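Local coordinates for protein putative transcriptional regulator, sugar-binding family (Arthrobacter aurescens, PDB 3NZE) that probably regulates transcription as a member of the SorC family, binding DNA and a carbohydrate effector, this fragment carrying the putative sugar-binding domain, at residues A[61-66]-A[86-91]. Sequence-based numbering, arbitrary orientation.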
ATOM      1  N   GLY A  61      10.598  -2.231  -1.627  1.00 17.98           N
ATOM      2  CA  GLY A  61       9.883  -1.075  -1.116  1.00 17.27           C
ATOM      3  C   GLY A  61       8.621  -1.473  -0.365  1.00 20.47           C
ATOM      4  O   GLY A  61       7.802  -2.241  -0.873  1.00 19.54           O
ATOM      5  N   VAL A  62       8.474  -0.967   0.858  1.00 14.92           N
ATOM      6  CA  VAL A  62       7.287  -1.248   1.665  1.00 14.44           C
ATOM      7  C   VAL A  62       6.603   0.055   2.052  1.00 17.00           C
ATOM      8  O   VAL A  62       7.213   0.921   2.689  1.00 17.66           O
ATOM      9  CB  VAL A  62       7.659  -1.978   2.979  1.00 17.42           C
ATOM     10  CG1 VAL A  62       6.432  -2.168   3.860  1.00 17.53           C
ATOM     11  CG2 VAL A  62       8.326  -3.327   2.681  1.00 21.54           C
ATOM     12  N   ALA A  63       5.338   0.198   1.686  1.00 17.67           N
ATOM     13  CA  ALA A  63       4.553   1.324   2.160  1.00 20.81           C
ATOM     14  C   ALA A  63       3.836   0.825   3.405  1.00 22.46           C
ATOM     15  O   ALA A  63       2.979  -0.051   3.317  1.00 19.16           O
ATOM     16  CB  ALA A  63       3.558   1.771   1.098  1.00 20.71           C
ATOM     17  N   TRP A  64       4.220   1.335   4.569  1.00 17.52           N
ATOM     18  CA  TRP A  64       3.694   0.799   5.815  1.00 19.19           C
ATOM     19  C   TRP A  64       2.295   1.351   6.106  1.00 17.38           C
ATOM     20  O   TRP A  64       1.941   2.463   5.678  1.00 18.59           O
ATOM     21  CB  TRP A  64       4.654   1.078   6.984  1.00 18.98           C
ATOM     22  CG  TRP A  64       4.631   2.509   7.371  1.00 16.59           C
ATOM     23  CD1 TRP A  64       5.434   3.504   6.895  1.00 17.70           C
ATOM     24  CD2 TRP A  64       3.743   3.116   8.316  1.00 16.10           C
ATOM     25  NE1 TRP A  64       5.098   4.698   7.487  1.00 17.00           N
ATOM     26  CE2 TRP A  64       4.064   4.490   8.364  1.00 15.27           C
ATOM     27  CE3 TRP A  64       2.713   2.630   9.133  1.00 20.22           C
ATOM     28  CZ2 TRP A  64       3.385   5.383   9.185  1.00 18.83           C
ATOM     29  CZ3 TRP A  64       2.040   3.517   9.949  1.00 20.16           C
ATOM     30  CH2 TRP A  64       2.378   4.886   9.969  1.00 20.24           C
ATOM     31  N   GLY A  65       1.509   0.555   6.832  1.00 21.87           N
ATOM     32  CA  GLY A  65       0.157   0.908   7.222  1.00 22.23           C
ATOM     33  C   GLY A  65      -0.430  -0.260   7.995  1.00 15.56           C
ATOM     34  O   GLY A  65       0.271  -1.224   8.268  1.00 19.27           O
ATOM     35  N   ALA A  66      -1.714  -0.185   8.331  1.00 20.25           N
ATOM     36  CA  ALA A  66      -2.361  -1.247   9.090  1.00 23.65           C
ATOM     37  C   ALA A  66      -2.340  -2.569   8.313  1.00 19.20           C
ATOM     38  O   ALA A  66      -2.078  -3.621   8.876  1.00 21.42           O
ATOM     39  CB  ALA A  66      -3.790  -0.854   9.454  1.00 27.16           C
ATOM     40  N   VAL A  86      13.277  -0.922   1.988  1.00 20.26           N
ATOM     41  CA  VAL A  86      13.205   0.525   2.130  0.85 20.89           C
ATOM     42  C   VAL A  86      11.778   1.001   2.400  1.00 22.49           C
ATOM     43  O   VAL A  86      10.817   0.565   1.755  1.00 21.99           O
ATOM     44  CB  VAL A  86      13.858   1.267   0.919  0.85 17.03           C
ATOM     45  CG1 VAL A  86      13.187   0.873  -0.418  0.85 16.06           C
ATOM     46  CG2 VAL A  86      13.829   2.780   1.126  0.85 19.56           C
ATOM     47  N   GLN A  87      11.648   1.890   3.376  1.00 18.33           N
ATOM     48  CA  GLN A  87      10.371   2.464   3.760  1.00 16.88           C
ATOM     49  C   GLN A  87       9.934   3.502   2.717  1.00 18.65           C
ATOM     50  O   GLN A  87      10.707   4.401   2.383  1.00 18.93           O
ATOM     51  CB  GLN A  87      10.567   3.131   5.124  1.00 15.49           C
ATOM     52  CG  GLN A  87       9.339   3.730   5.766  1.00 20.64           C
ATOM     53  CD  GLN A  87       9.708   4.378   7.097  1.00 24.46           C
ATOM     54  OE1 GLN A  87      10.742   4.053   7.677  1.00 26.59           O
ATOM     55  NE2 GLN A  87       8.870   5.285   7.582  1.00 20.51           N
ATOM     56  N   LEU A  88       8.705   3.389   2.206  1.00 15.16           N
ATOM     57  CA  LEU A  88       8.258   4.261   1.108  1.00 17.89           C
ATOM     58  C   LEU A  88       7.538   5.534   1.547  1.00 20.11           C
ATOM     59  O   LEU A  88       7.418   6.476   0.764  1.00 20.63           O
ATOM     60  CB  LEU A  88       7.339   3.488   0.160  1.00 16.80           C
ATOM     61  CG  LEU A  88       7.997   2.298  -0.546  1.00 17.93           C
ATOM     62  CD1 LEU A  88       7.024   1.673  -1.561  1.00 20.62           C
ATOM     63  CD2 LEU A  88       9.271   2.757  -1.240  1.00 19.92           C
ATOM     64  N   ASN A  89       7.051   5.547   2.787  1.00 16.85           N
ATOM     65  CA  ASN A  89       6.323   6.689   3.322  1.00 18.32           C
ATOM     66  C   ASN A  89       6.755   6.981   4.752  1.00 14.86           C
ATOM     67  O   ASN A  89       7.145   6.077   5.464  1.00 15.23           O
ATOM     68  CB  ASN A  89       4.809   6.451   3.272  1.00 16.21           C
ATOM     69  CG  ASN A  89       4.387   5.153   3.942  1.00 19.19           C
ATOM     70  OD1 ASN A  89       5.024   4.114   3.772  1.00 19.12           O
ATOM     71  ND2 ASN A  89       3.287   5.205   4.688  1.00 22.14           N
ATOM     72  N   GLY A  90       6.676   8.249   5.158  1.00 18.37           N
ATOM     73  CA  GLY A  90       7.168   8.672   6.461  1.00 17.89           C
ATOM     74  C   GLY A  90       6.288   8.203   7.601  1.00 16.54           C
ATOM     75  O   GLY A  90       5.256   7.557   7.384  1.00 15.06           O
ATOM     76  N   ALA A  91       6.690   8.523   8.830  1.00 17.34           N
ATOM     77  CA  ALA A  91       5.929   8.073  10.001  1.00 15.37           C
ATOM     78  C   ALA A  91       5.998   9.096  11.116  1.00 18.99           C
ATOM     79  O   ALA A  91       7.013   9.769  11.285  1.00 17.74           O
ATOM     80  CB  ALA A  91       6.434   6.710  10.510  1.00 16.54           C
TER
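Val-86 pairs with Gly-61, and its O accepts the amide N-H of Val-62 at 2.9 Å. Strands 59-62 and 84-87 run parallel, joined through helix 66-73 in a beta-alpha-beta crossover of the sheet in this Rossmann-like domain. Gln-87, paired with Val-62, has CG anti to the backbone N (chi1 -176°), and the extended chain brings NE2 beside the pyrrole side of Trp-64, where it donates to Asn-89 O at 2.8 Å; OE1 accepts from Gln-119 NE2 and Phe-120 N, just past strand 116-118. Leu-88 N closes the ladder on Val-62 O, reaching it from above the carbonyl plane, and the leucine side chain folds back over the backbone of Gly-61 and Val-62, with CD1 3.7 Å from Gly-61 C.

Past the Leu-88 bond, the Asn-89 carboxamide takes over the pairing, its OD1 and ND2 meeting the N and O of Trp-64 as a neighbouring backbone would. Its CG sits between the backbone N and the carbonyl carbon (chi1 53°), which turns the amide toward the tryptophan backbone. There OD1 accepts Trp-64 N at 3.0 Å on an in-plane lone pair, though the bond is bent, and ND2 gives a straighter one to Trp-64 O at 3.2 Å. Two bonds fix the amide's rotation, and it crosses one face of the indole, ND2 about 3.3 Å above the ring plane and offset toward the rim, the planes 24° apart. Gly-90, whose N is held by Thr-213, brings its carbonyl to the indole edge, where Trp-64 NE1 donates to Gly-90 O at 2.9 Å and only weakly to Asn-89 O. Ala-91 then sets CB 3.6 Å from Trp-64 CZ2, near helix 99-113, which also touches the indole.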